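Local coordinates for protein probable transcriptional regulator (Pseudomonas aeruginosa, PDB 2FBI) that probably binds DNA as a dimeric, MarR-type winged helix-turn-helix transcriptional regulator, at residues Gln16-Ala21 against Leu34-Trp39; Arg26-Gln31 against Glu112-Arg117; Ile44-Gly49 against Gln102-Met107; Tyr54-Gln59 against Pro65-Val70. All blocks are in the same frame, centred on the assembly; numbering follows the deposited sequence.

Interaction 1 (Gln16-Ala21 against Leu34-Trp39)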
loop_
_atom_site.group_PDB
_atom_site.type_symbol
_atom_site.label_atom_id
_atom_site.label_comp_id
_atom_site.label_asym_id
_atom_site.label_seq_id
_atom_site.Cartn_x
_atom_site.Cartn_y
_atom_site.Cartn_z
ATOM N N GLN A 16 4.934 1.955 4.635
ATOM C CA GLN A 16 6.191 2.769 4.747
ATOM C C GLN A 16 7.412 2.035 4.188
ATOM O O GLN A 16 8.163 2.604 3.403
ATOM C CB GLN A 16 6.426 3.189 6.199
ATOM C CG GLN A 16 5.293 4.024 6.810
ATOM C CD GLN A 16 5.428 4.156 8.328
ATOM O OE1 GLN A 16 5.889 3.254 8.989
ATOM N NE2 GLN A 16 4.960 5.257 8.879
ATOM N N ALA A 17 7.585 0.743 4.528
ATOM C CA ALA A 17 8.603 -0.048 3.844
ATOM C C ALA A 17 8.460 -0.048 2.322
ATOM O O ALA A 17 9.472 0.050 1.616
ATOM C CB ALA A 17 8.694 -1.470 4.392
ATOM N N ARG A 18 7.228 -0.104 1.815
ATOM C CA ARG A 18 7.007 -0.059 0.370
ATOM C C ARG A 18 7.368 1.330 -0.226
ATOM O O ARG A 18 7.839 1.403 -1.366
ATOM C CB ARG A 18 5.538 -0.433 -0.002
ATOM C CG ARG A 18 5.224 -0.349 -1.520
ATOM C CD ARG A 18 3.667 -0.268 -1.884
ATOM N NE ARG A 18 3.464 -0.061 -3.324
ATOM C CZ ARG A 18 3.216 1.124 -3.880
ATOM N NH1 ARG A 18 3.136 2.224 -3.136
ATOM N NH2 ARG A 18 3.039 1.239 -5.178
ATOM N N GLU A 19 7.124 2.405 0.517
ATOM C CA GLU A 19 7.494 3.782 0.047
ATOM C C GLU A 19 8.993 3.871 -0.042
ATOM O O GLU A 19 9.522 4.236 -1.060
ATOM C CB GLU A 19 6.955 4.875 0.977
ATOM C CG GLU A 19 5.478 5.085 0.888
ATOM C CD GLU A 19 5.041 5.546 -0.515
ATOM O OE1 GLU A 19 5.665 6.494 -1.076
ATOM O OE2 GLU A 19 4.094 4.937 -1.070
ATOM N N ALA A 20 9.681 3.454 1.009
ATOM C CA ALA A 20 11.145 3.255 0.928
ATOM C C ALA A 20 11.636 2.543 -0.362
ATOM O O ALA A 20 12.384 3.126 -1.136
ATOM C CB ALA A 20 11.644 2.586 2.165
ATOM N N ALA A 21 11.159 1.330 -0.649
ATOM C CA ALA A 21 11.551 0.643 -1.876
ATOM C C ALA A 21 11.151 1.347 -3.140
ATOM O O ALA A 21 11.920 1.312 -4.127
ATOM C CB ALA A 21 10.984 -0.826 -1.892
ATOM N N LEU A 34 5.307 5.901 -16.892
ATOM C CA LEU A 34 4.245 5.144 -16.249
ATOM C C LEU A 34 4.031 5.332 -14.775
ATOM O O LEU A 34 4.963 5.652 -14.002
ATOM C CB LEU A 34 4.129 3.677 -16.669
ATOM C CG LEU A 34 4.957 2.544 -17.198
ATOM C CD1 LEU A 34 4.193 2.052 -18.449
ATOM C CD2 LEU A 34 6.362 2.903 -17.545
ATOM N N THR A 35 2.756 5.139 -14.408
ATOM C CA THR A 35 2.351 5.156 -13.041
ATOM C C THR A 35 2.648 3.786 -12.490
ATOM O O THR A 35 2.662 2.821 -13.211
ATOM C CB THR A 35 0.821 5.498 -12.884
ATOM O OG1 THR A 35 0.002 4.443 -13.445
ATOM C CG2 THR A 35 0.478 6.794 -13.631
ATOM N N GLU A 36 2.886 3.718 -11.197
ATOM C CA GLU A 36 3.052 2.476 -10.520
ATOM C C GLU A 36 1.831 1.490 -10.631
ATOM O O GLU A 36 2.030 0.256 -10.620
ATOM C CB GLU A 36 3.490 2.745 -9.094
ATOM C CG GLU A 36 2.500 3.533 -8.281
ATOM C CD GLU A 36 3.223 4.452 -7.305
ATOM O OE1 GLU A 36 3.978 5.341 -7.791
ATOM O OE2 GLU A 36 3.087 4.265 -6.068
ATOM N N GLN A 37 0.637 2.051 -10.802
ATOM C CA GLN A 37 -0.595 1.301 -10.819
ATOM C C GLN A 37 -0.692 0.613 -12.178
ATOM O O GLN A 37 -1.091 -0.560 -12.271
ATOM C CB GLN A 37 -1.772 2.258 -10.575
ATOM C CG GLN A 37 -1.771 2.969 -9.155
ATOM C CD GLN A 37 -0.894 4.257 -8.983
ATOM O OE1 GLN A 37 -0.520 4.974 -9.929
ATOM N NE2 GLN A 37 -0.608 4.553 -7.733
ATOM N N GLN A 38 -0.328 1.343 -13.231
ATOM C CA GLN A 38 -0.097 0.761 -14.537
ATOM C C GLN A 38 0.944 -0.360 -14.520
ATOM O O GLN A 38 0.721 -1.378 -15.114
ATOM C CB GLN A 38 0.381 1.841 -15.530
ATOM C CG GLN A 38 -0.755 2.755 -16.019
ATOM C CD GLN A 38 -0.199 3.963 -16.752
ATOM O OE1 GLN A 38 0.968 4.310 -16.580
ATOM N NE2 GLN A 38 -1.009 4.576 -17.601
ATOM N N TRP A 39 2.090 -0.109 -13.881
ATOM C CA TRP A 39 3.222 -1.018 -13.852
ATOM C C TRP A 39 2.817 -2.329 -13.077
ATOM O O TRP A 39 3.202 -3.419 -13.488
ATOM C CB TRP A 39 4.442 -0.358 -13.195
ATOM C CG TRP A 39 5.682 -1.293 -13.207
ATOM C CD1 TRP A 39 6.359 -1.808 -12.124
ATOM C CD2 TRP A 39 6.288 -1.885 -14.379
ATOM N NE1 TRP A 39 7.378 -2.655 -12.570
ATOM C CE2 TRP A 39 7.347 -2.717 -13.938
ATOM C CE3 TRP A 39 6.034 -1.776 -15.759
ATOM C CZ2 TRP A 39 8.185 -3.418 -14.836
ATOM C CZ3 TRP A 39 6.836 -2.496 -16.657
ATOM C CH2 TRP A 39 7.893 -3.325 -16.184
#

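Interaction 2 (Arg26-Gln31 against Glu112-Arg117)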
loop_
_atom_site.group_PDB
_atom_site.type_symbol
_atom_site.label_atom_id
_atom_site.label_comp_id
_atom_site.label_asym_id
_atom_site.label_seq_id
_atom_site.Cartn_x
_atom_site.Cartn_y
_atom_site.Cartn_z
ATOM N N ARG A 26 10.554 4.739 -8.722
ATOM C CA ARG A 26 9.625 5.734 -9.346
ATOM C C ARG A 26 10.317 6.525 -10.467
ATOM O O ARG A 26 9.698 6.785 -11.512
ATOM C CB ARG A 26 8.948 6.651 -8.323
ATOM C CG ARG A 26 7.743 5.984 -7.621
ATOM C CD ARG A 26 6.842 6.994 -6.929
ATOM N NE ARG A 26 5.826 6.290 -6.154
ATOM C CZ ARG A 26 5.863 6.123 -4.831
ATOM N NH1 ARG A 26 4.890 5.447 -4.224
ATOM N NH2 ARG A 26 6.853 6.622 -4.111
ATOM N N PRO A 27 11.610 6.851 -10.289
ATOM C CA PRO A 27 12.292 7.566 -11.399
ATOM C C PRO A 27 12.295 6.835 -12.699
ATOM O O PRO A 27 11.914 7.426 -13.706
ATOM C CB PRO A 27 13.685 7.820 -10.844
ATOM C CG PRO A 27 13.479 7.885 -9.405
ATOM C CD PRO A 27 12.511 6.739 -9.135
ATOM N N SER A 28 12.604 5.544 -12.728
ATOM C CA SER A 28 12.518 4.835 -14.022
ATOM C C SER A 28 11.103 4.748 -14.614
ATOM O O SER A 28 10.924 4.737 -15.841
ATOM C CB SER A 28 13.105 3.425 -13.950
ATOM O OG SER A 28 14.032 3.350 -12.873
ATOM N N LEU A 29 10.123 4.593 -13.739
ATOM C CA LEU A 29 8.738 4.722 -14.143
ATOM C C LEU A 29 8.465 6.203 -14.461
ATOM O O LEU A 29 7.887 6.455 -15.454
ATOM C CB LEU A 29 7.770 4.213 -13.044
ATOM C CG LEU A 29 7.933 2.790 -12.460
ATOM C CD1 LEU A 29 7.126 2.657 -11.214
ATOM C CD2 LEU A 29 7.559 1.724 -13.500
ATOM N N ASN A 30 8.831 7.161 -13.603
ATOM C CA ASN A 30 8.816 8.600 -14.017
ATOM C C ASN A 30 9.424 8.645 -15.432
ATOM O O ASN A 30 8.691 8.756 -16.444
ATOM C CB ASN A 30 9.613 9.512 -13.029
ATOM C CG ASN A 30 8.893 9.736 -11.674
ATOM O OD1 ASN A 30 7.732 9.355 -11.511
ATOM N ND2 ASN A 30 9.586 10.341 -10.705
ATOM N N GLN A 31 10.740 8.385 -15.524
ATOM C CA GLN A 31 11.469 8.353 -16.844
ATOM C C GLN A 31 10.816 7.601 -17.981
ATOM O O GLN A 31 11.076 7.904 -19.131
ATOM C CB GLN A 31 12.954 7.908 -16.717
ATOM C CG GLN A 31 13.889 9.006 -16.209
ATOM C CD GLN A 31 14.958 8.497 -15.215
ATOM O OE1 GLN A 31 15.438 7.343 -15.300
ATOM N NE2 GLN A 31 15.336 9.365 -14.268
ATOM N N GLU A 112 15.790 -4.256 -12.904
ATOM C CA GLU A 112 16.810 -5.158 -12.333
ATOM C C GLU A 112 17.934 -4.361 -11.612
ATOM O O GLU A 112 18.290 -4.681 -10.469
ATOM C CB GLU A 112 17.332 -6.107 -13.424
ATOM C CG GLU A 112 18.540 -7.041 -13.067
ATOM C CD GLU A 112 18.299 -7.952 -11.860
ATOM O OE1 GLU A 112 17.228 -8.599 -11.830
ATOM O OE2 GLU A 112 19.178 -8.009 -10.943
ATOM N N LYS A 113 18.423 -3.293 -12.241
ATOM C CA LYS A 113 19.443 -2.423 -11.621
ATOM C C LYS A 113 18.944 -1.794 -10.327
ATOM O O LYS A 113 19.705 -1.669 -9.342
ATOM C CB LYS A 113 19.851 -1.286 -12.550
ATOM C CG LYS A 113 20.185 -1.693 -13.962
ATOM C CD LYS A 113 21.653 -1.505 -14.266
ATOM C CE LYS A 113 22.001 -2.027 -15.691
ATOM N NZ LYS A 113 21.336 -1.236 -16.776
ATOM N N ASN A 114 17.661 -1.405 -10.312
ATOM C CA ASN A 114 17.106 -0.864 -9.095
ATOM C C ASN A 114 16.976 -1.881 -7.997
ATOM O O ASN A 114 17.150 -1.546 -6.819
ATOM C CB ASN A 114 15.798 -0.147 -9.379
ATOM C CG ASN A 114 16.004 1.039 -10.293
ATOM O OD1 ASN A 114 16.932 1.816 -10.091
ATOM N ND2 ASN A 114 15.168 1.165 -11.314
ATOM N N TYR A 115 16.719 -3.139 -8.370
ATOM C CA TYR A 115 16.753 -4.234 -7.386
ATOM C C TYR A 115 18.171 -4.557 -6.894
ATOM O O TYR A 115 18.353 -4.870 -5.735
ATOM C CB TYR A 115 16.076 -5.528 -7.923
ATOM C CG TYR A 115 14.608 -5.546 -7.627
ATOM C CD1 TYR A 115 13.682 -5.424 -8.654
ATOM C CD2 TYR A 115 14.141 -5.598 -6.285
ATOM C CE1 TYR A 115 12.298 -5.421 -8.375
ATOM C CE2 TYR A 115 12.783 -5.576 -6.005
ATOM C CZ TYR A 115 11.863 -5.492 -7.056
ATOM O OH TYR A 115 10.518 -5.447 -6.787
ATOM N N GLN A 116 19.156 -4.495 -7.777
ATOM C CA GLN A 116 20.573 -4.595 -7.370
ATOM C C GLN A 116 20.975 -3.516 -6.347
ATOM O O GLN A 116 21.645 -3.813 -5.366
ATOM C CB GLN A 116 21.503 -4.604 -8.598
ATOM C CG GLN A 116 21.380 -5.929 -9.379
ATOM C CD GLN A 116 21.891 -5.891 -10.853
ATOM O OE1 GLN A 116 22.009 -4.816 -11.497
ATOM N NE2 GLN A 116 22.172 -7.090 -11.394
ATOM N N ARG A 117 20.511 -2.284 -6.547
ATOM C CA ARG A 117 20.729 -1.208 -5.563
ATOM C C ARG A 117 20.077 -1.520 -4.229
ATOM O O ARG A 117 20.662 -1.251 -3.167
ATOM C CB ARG A 117 20.230 0.118 -6.111
ATOM C CG ARG A 117 21.002 0.616 -7.330
ATOM C CD ARG A 117 20.511 2.011 -7.809
ATOM N NE ARG A 117 21.398 2.515 -8.887
ATOM C CZ ARG A 117 21.143 2.527 -10.212
ATOM N NH1 ARG A 117 19.989 2.067 -10.719
ATOM N NH2 ARG A 117 22.056 3.013 -11.057
#

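Interaction 3 (Ile44-Gly49 against Gln102-Met107)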
loop_
_atom_site.group_PDB
_atom_site.type_symbol
_atom_site.label_atom_id
_atom_site.label_comp_id
_atom_site.label_asym_id
_atom_site.label_seq_id
_atom_site.Cartn_x
_atom_site.Cartn_y
_atom_site.Cartn_z
ATOM N N ILE A 44 1.625 -8.043 -13.385
ATOM C CA ILE A 44 0.759 -9.249 -13.148
ATOM C C ILE A 44 0.362 -9.903 -14.441
ATOM O O ILE A 44 0.341 -11.100 -14.576
ATOM C CB ILE A 44 -0.528 -8.863 -12.333
ATOM C CG1 ILE A 44 -0.130 -8.596 -10.879
ATOM C CG2 ILE A 44 -1.600 -9.995 -12.395
ATOM C CD1 ILE A 44 -0.875 -7.464 -10.314
ATOM N N LEU A 45 -0.006 -9.107 -15.411
ATOM C CA LEU A 45 -0.381 -9.665 -16.693
ATOM C C LEU A 45 0.837 -10.345 -17.428
ATOM O O LEU A 45 0.695 -11.356 -18.124
ATOM C CB LEU A 45 -0.987 -8.540 -17.523
ATOM C CG LEU A 45 -2.396 -8.018 -17.167
ATOM C CD1 LEU A 45 -2.792 -6.873 -18.113
ATOM C CD2 LEU A 45 -3.480 -9.193 -17.221
ATOM N N ARG A 46 2.025 -9.802 -17.223
ATOM C CA ARG A 46 3.261 -10.445 -17.707
ATOM C C ARG A 46 3.467 -11.818 -17.079
ATOM O O ARG A 46 3.520 -12.828 -17.766
ATOM C CB ARG A 46 4.452 -9.531 -17.401
ATOM C CG ARG A 46 5.838 -10.095 -17.779
ATOM C CD ARG A 46 6.041 -10.417 -19.278
ATOM N NE ARG A 46 7.473 -10.833 -19.435
ATOM C CZ ARG A 46 8.171 -10.772 -20.569
ATOM N NH1 ARG A 46 9.433 -11.182 -20.566
ATOM N NH2 ARG A 46 7.622 -10.336 -21.702
ATOM N N GLN A 47 3.525 -11.847 -15.755
ATOM C CA GLN A 47 3.806 -13.043 -15.013
ATOM C C GLN A 47 2.697 -14.094 -15.063
ATOM O O GLN A 47 2.992 -15.284 -15.179
ATOM C CB GLN A 47 4.188 -12.661 -13.568
ATOM C CG GLN A 47 4.690 -13.810 -12.638
ATOM C CD GLN A 47 5.850 -14.644 -13.197
ATOM O OE1 GLN A 47 6.713 -14.151 -13.964
ATOM N NE2 GLN A 47 5.860 -15.934 -12.835
ATOM N N GLN A 48 1.440 -13.656 -15.005
ATOM C CA GLN A 48 0.304 -14.565 -14.852
ATOM C C GLN A 48 -0.441 -14.809 -16.148
ATOM O O GLN A 48 -1.279 -15.724 -16.202
ATOM C CB GLN A 48 -0.642 -14.113 -13.693
ATOM C CG GLN A 48 0.068 -14.245 -12.353
ATOM C CD GLN A 48 -0.850 -14.149 -11.173
ATOM O OE1 GLN A 48 -1.859 -14.852 -11.105
ATOM N NE2 GLN A 48 -0.517 -13.249 -10.220
ATOM N N GLY A 49 -0.156 -14.008 -17.193
ATOM C CA GLY A 49 -0.898 -14.122 -18.479
ATOM C C GLY A 49 -2.277 -13.459 -18.475
ATOM O O GLY A 49 -2.551 -12.671 -17.573
ATOM N N GLN A 102 6.673 -5.772 -24.994
ATOM C CA GLN A 102 7.979 -5.174 -25.351
ATOM C C GLN A 102 8.271 -4.001 -24.437
ATOM O O GLN A 102 9.409 -3.733 -24.098
ATOM C CB GLN A 102 7.993 -4.718 -26.826
ATOM C CG GLN A 102 9.390 -4.242 -27.323
ATOM C CD GLN A 102 10.471 -5.325 -27.246
ATOM O OE1 GLN A 102 10.221 -6.517 -27.376
ATOM N NE2 GLN A 102 11.688 -4.890 -27.077
ATOM N N CYS A 103 7.220 -3.290 -24.039
ATOM C CA CYS A 103 7.265 -2.321 -22.947
ATOM C C CYS A 103 7.815 -2.967 -21.672
ATOM O O CYS A 103 8.804 -2.505 -21.093
ATOM C CB CYS A 103 5.830 -1.790 -22.709
ATOM S SG CYS A 103 5.763 -0.507 -21.547
ATOM N N PHE A 104 7.185 -4.058 -21.238
ATOM C CA PHE A 104 7.715 -4.756 -20.068
ATOM C C PHE A 104 9.239 -5.069 -20.263
ATOM O O PHE A 104 10.075 -4.748 -19.413
ATOM C CB PHE A 104 6.970 -6.061 -19.739
ATOM C CG PHE A 104 7.645 -6.828 -18.631
ATOM C CD1 PHE A 104 7.314 -6.570 -17.278
ATOM C CD2 PHE A 104 8.664 -7.751 -18.918
ATOM C CE1 PHE A 104 7.989 -7.259 -16.225
ATOM C CE2 PHE A 104 9.349 -8.456 -17.884
ATOM C CZ PHE A 104 9.015 -8.204 -16.528
ATOM N N VAL A 105 9.582 -5.676 -21.402
ATOM C CA VAL A 105 11.009 -6.043 -21.673
ATOM C C VAL A 105 11.973 -4.843 -21.547
ATOM O O VAL A 105 12.956 -4.909 -20.827
ATOM C CB VAL A 105 11.171 -6.763 -23.046
ATOM C CG1 VAL A 105 12.671 -6.928 -23.410
ATOM C CG2 VAL A 105 10.469 -8.107 -23.045
ATOM N N SER A 106 11.687 -3.734 -22.220
ATOM C CA SER A 106 12.621 -2.618 -22.133
ATOM C C SER A 106 12.745 -1.963 -20.753
ATOM O O SER A 106 13.772 -1.389 -20.452
ATOM C CB SER A 106 12.363 -1.582 -23.217
ATOM O OG SER A 106 11.222 -0.847 -22.931
ATOM N N MET A 107 11.727 -2.061 -19.907
ATOM C CA MET A 107 11.820 -1.525 -18.570
ATOM C C MET A 107 12.582 -2.430 -17.626
ATOM O O MET A 107 13.124 -1.973 -16.649
ATOM C CB MET A 107 10.423 -1.286 -18.015
ATOM C CG MET A 107 9.788 0.010 -18.536
ATOM S SD MET A 107 9.176 0.953 -17.158
ATOM C CE MET A 107 10.543 0.838 -16.015
#

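Interaction 4 (Tyr54-Gln59 against Pro65-Val70)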
loop_
_atom_site.group_PDB
_atom_site.type_symbol
_atom_site.label_atom_id
_atom_site.label_comp_id
_atom_site.label_asym_id
_atom_site.label_seq_id
_atom_site.Cartn_x
_atom_site.Cartn_y
_atom_site.Cartn_z
ATOM N N TYR A 54 -11.748 -8.443 -12.598
ATOM C CA TYR A 54 -11.887 -8.251 -11.119
ATOM C C TYR A 54 -10.779 -8.960 -10.377
ATOM O O TYR A 54 -10.214 -8.472 -9.341
ATOM C CB TYR A 54 -13.294 -8.690 -10.599
ATOM C CG TYR A 54 -14.402 -7.649 -10.865
ATOM C CD1 TYR A 54 -14.907 -7.458 -12.132
ATOM C CD2 TYR A 54 -14.920 -6.851 -9.839
ATOM C CE1 TYR A 54 -15.879 -6.511 -12.397
ATOM C CE2 TYR A 54 -15.929 -5.885 -10.096
ATOM C CZ TYR A 54 -16.413 -5.743 -11.364
ATOM O OH TYR A 54 -17.383 -4.789 -11.662
ATOM N N GLN A 55 -10.459 -10.144 -10.878
ATOM C CA GLN A 55 -9.299 -10.882 -10.362
ATOM C C GLN A 55 -7.967 -10.062 -10.489
ATOM O O GLN A 55 -7.111 -10.094 -9.582
ATOM C CB GLN A 55 -9.201 -12.175 -11.145
ATOM C CG GLN A 55 -8.149 -13.123 -10.753
ATOM C CD GLN A 55 -8.446 -14.534 -11.265
ATOM O OE1 GLN A 55 -9.591 -14.883 -11.580
ATOM N NE2 GLN A 55 -7.417 -15.357 -11.320
ATOM N N LEU A 56 -7.797 -9.373 -11.621
ATOM C CA LEU A 56 -6.617 -8.554 -11.898
ATOM C C LEU A 56 -6.543 -7.396 -10.884
ATOM O O LEU A 56 -5.485 -7.173 -10.244
ATOM C CB LEU A 56 -6.703 -8.034 -13.362
ATOM C CG LEU A 56 -5.646 -7.028 -13.886
ATOM C CD1 LEU A 56 -4.233 -7.626 -13.686
ATOM C CD2 LEU A 56 -5.871 -6.649 -15.327
ATOM N N ALA A 57 -7.656 -6.669 -10.705
ATOM C CA ALA A 57 -7.746 -5.642 -9.649
ATOM C C ALA A 57 -7.386 -6.156 -8.261
ATOM O O ALA A 57 -6.695 -5.452 -7.513
ATOM C CB ALA A 57 -9.135 -4.939 -9.640
ATOM N N ASN A 58 -7.819 -7.373 -7.935
ATOM C CA ASN A 58 -7.525 -7.990 -6.654
ATOM C C ASN A 58 -6.061 -8.357 -6.443
ATOM O O ASN A 58 -5.541 -8.187 -5.347
ATOM C CB ASN A 58 -8.417 -9.220 -6.421
ATOM C CG ASN A 58 -9.821 -8.847 -5.954
ATOM O OD1 ASN A 58 -10.090 -7.697 -5.617
ATOM N ND2 ASN A 58 -10.723 -9.830 -5.939
ATOM N N GLN A 59 -5.406 -8.861 -7.484
ATOM C CA GLN A 59 -4.020 -9.267 -7.404
ATOM C C GLN A 59 -3.087 -8.075 -7.483
ATOM O O GLN A 59 -2.048 -8.053 -6.797
ATOM C CB GLN A 59 -3.735 -10.187 -8.564
ATOM C CG GLN A 59 -4.590 -11.420 -8.529
ATOM C CD GLN A 59 -3.752 -12.588 -8.719
ATOM O OE1 GLN A 59 -2.554 -12.531 -8.447
ATOM N NE2 GLN A 59 -4.343 -13.689 -9.172
ATOM N N PRO A 65 -12.895 1.376 -8.778
ATOM C CA PRO A 65 -13.170 2.576 -9.571
ATOM C C PRO A 65 -11.925 3.100 -10.292
ATOM O O PRO A 65 -12.047 3.614 -11.407
ATOM C CB PRO A 65 -13.690 3.592 -8.534
ATOM C CG PRO A 65 -13.950 2.788 -7.263
ATOM C CD PRO A 65 -12.999 1.639 -7.325
ATOM N N SER A 66 -10.745 2.975 -9.681
ATOM C CA SER A 66 -9.509 3.375 -10.369
ATOM C C SER A 66 -9.082 2.389 -11.442
ATOM O O SER A 66 -8.452 2.785 -12.411
ATOM C CB SER A 66 -8.356 3.654 -9.405
ATOM O OG SER A 66 -8.707 3.258 -8.106
ATOM N N MET A 67 -9.443 1.122 -11.283
ATOM C CA MET A 67 -9.072 0.108 -12.252
ATOM C C MET A 67 -9.682 0.357 -13.645
ATOM O O MET A 67 -9.007 0.160 -14.661
ATOM C CB MET A 67 -9.387 -1.290 -11.710
ATOM C CG MET A 67 -8.841 -2.415 -12.554
ATOM S SD MET A 67 -7.035 -2.562 -12.743
ATOM C CE MET A 67 -7.072 -4.296 -12.720
ATOM N N THR A 68 -10.933 0.833 -13.684
ATOM C CA THR A 68 -11.609 1.185 -14.923
ATOM C C THR A 68 -10.786 2.165 -15.759
ATOM O O THR A 68 -10.710 2.041 -16.982
ATOM C CB THR A 68 -13.006 1.881 -14.653
ATOM O OG1 THR A 68 -13.784 1.096 -13.737
ATOM C CG2 THR A 68 -13.807 2.134 -15.964
ATOM N N GLY A 69 -10.220 3.167 -15.089
ATOM C CA GLY A 69 -9.441 4.184 -15.764
ATOM C C GLY A 69 -8.064 3.617 -16.085
ATOM O O GLY A 69 -7.552 3.857 -17.179
ATOM N N VAL A 70 -7.479 2.850 -15.147
ATOM C CA VAL A 70 -6.174 2.193 -15.408
ATOM C C VAL A 70 -6.246 1.374 -16.709
ATOM O O VAL A 70 -5.503 1.647 -17.644
ATOM C CB VAL A 70 -5.619 1.413 -14.199
ATOM C CG1 VAL A 70 -4.316 0.659 -14.582
ATOM C CG2 VAL A 70 -5.317 2.359 -13.084
#

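Interaction 1 (Gln16-Ala21 against Leu34-Trp39)
Arg18 and Glu36 join helix 10-22 to the first turn of helix 36-48 in this MarR-type fold by a salt bridge that is part of a wider charged network. From CB the arginine chain sets off toward segment 34-39, with CG anti to the backbone N (chi1 178°), and it stays extended as far as NE; contact with segment 34-39 begins at the guanidinium. There Arg18 NH2 donates to Glu36 OE2 at 3.2 Å, with an N-H...O angle of 160°. The oxygen lies close to the guanidinium plane, but the carboxylate is entered from above its own plane, the two groups being turned 48° against each other. Glu36 CG sits at the guanidinium edge, 3.9 Å from Arg18 NH2. The next residue, Glu19, forms a longer salt bridge, from OE2 to Arg18 NH1. Arg26 ties both acids together, since it bridges Glu36 OE1 and Glu19 OE1, and the added positive charge probably eases the crowding of two carboxylates. Next to Glu36, Thr35 and Gln38 close a capping box over the helix start: Gln38 N gives to Thr35 OG1 at 3.1 Å, and Thr35 N returns a bond to Gln38 OE1 at 2.9 Å.

Interaction 2 (Arg26-Gln31 against Glu112-Arg117)
Ser28 and Asn114 meet through a single side-chain hydrogen bond between two helices of the MarR-type fold, the short helix 26-32 and the long helix 98-122. Asn114 ND2 donates a hydrogen bond to Ser28 OG, 2.9 Å away. The bond is bent, with an N-H...O angle of 136°, and the serine oxygen stands 20° out of the amide plane, so the donor is not used in its straightest direction. Beyond that pair the side chains come no closer than Ser28 CB to Asn114 ND2, at 4.0 Å. Both residues are buried, which makes this a polar link set inside the packing between the helices.

Each CB faces the opposite helix, and the two CA atoms, Ser28 CA and Asn114 CA, are 8.8 Å apart, a gap that the amide and the hydroxyl span together. In Asn114 the amide carbon CG lies anti to the carbonyl carbon (chi1 -63°), which carries the amide across toward the serine. Around the pair, Ser28 packs on Met111 of the same long helix, while Asn114 lies against Phe25, just ahead of segment 26-31. On the other branch of the amide, one helical turn further along, Arg117 NH1 makes a weak hydrogen bond with Asn114 OD1 at 3.1 Å.

Interaction 3 (Ile44-Gly49 against Gln102-Met107)
Arg46 lays its side chain across one face of the Phe104 ring, and this passage of the methylenes and guanidinium over an aromatic face makes up most of the contact. The CH-pi part comes from CG: Arg46 CG stands 3.6 Å from the Phe104 ring centroid, only 1° off the ring normal, hence almost exactly over its centre. A bend at chi2 (60°) then sends the rest of the chain outward over the CD2-CE2 side of the ring.

The flat groups follow. Arg46 NE comes to 3.3 Å from Phe104 CD2, which lies over one face of the guanidinium toward its rim, and the two planes are tilted 28° from parallel. Van der Waals contact adds a smaller share, with Val105 CG2 at 3.9 Å from Arg46 NH2. The polar end is engaged as well: Arg46 NH2 is hydrogen-bonded to Gln101 OE1, one residue before segment 102-107.

Placed near the surface, the contact fastens the C-terminal end of helix 36-48 to the early part of helix 98-122. Phe104 also packs on Ile42 and Arg43 of helix 36-48 and on Arg7 of the second subunit, while Arg46 rests on Leu96 of strand 91-96.

Interaction 4 (Tyr54-Gln59 against Pro65-Val70)
Met67 reaches from helix 64-76 against helix 53-59 and sets its methyl end between Leu56 and Ala57. Apolar contact carries most of the meeting. Met67 CE lies 3.3 Å from Leu56 CG, closer than carbons usually pack, and 3.7 Å from Leu56 CD2, so the methyl presses on the branch point of the leucine. The two side chains cross at about a right angle. On the other residue, Met67 CE is 3.8 Å from Ala57 CB, and Met67 CG touches the same alanine methyl at 3.9 Å; the small side chain thus takes contact from both CG, midway along the methionine, and its terminal CE.

A second kind of contact is with the backbone: Met67 CE comes to 3.2 Å from Ala57 N, lying against the main chain of helix 53-59. The methionine gets there by leaving its backbone with CG anti to N (chi1 -171°) and then bending at chi2 and chi3, which turns CE in against the helix. Ala57 and Met67 also have the nearest CA atoms of the two segments, 6.4 Å apart.

The core extends to helix 36-48, where Met67 packs on Val41 and Leu56 on Ile44 and Leu45. Two short-linked helices joined by buried apolar side chains in this way are characteristic of the helix-turn-helix of MarR-type winged-helix domains, in which the second helix, here 64-76, probably serves for DNA recognition.

How the interactions relate
Helix 36-48 is shared by interactions 1 and 3, whose centres lie about 16 Å apart, and helix 98-122 by interactions 2 and 3. Along the chain, interactions 1 and 2 alternate their segments, interaction 3 lies inside the loop that interaction 2 closes, and interaction 4 is nested within that of interaction 3. Arg26 bridges Glu36 where interactions 1 and 2 meet; Met107 of interaction 3 packs on Leu29 of interaction 2; and Gln48 probably hydrogen-bonds Gln59 between 3 and 4. Interactions 2 and 4, with centres about 24 Å apart, do not touch. The helix-turn-helix is thus linked through helix 36-48 to the long helix and N-terminal helices that meet the second subunit.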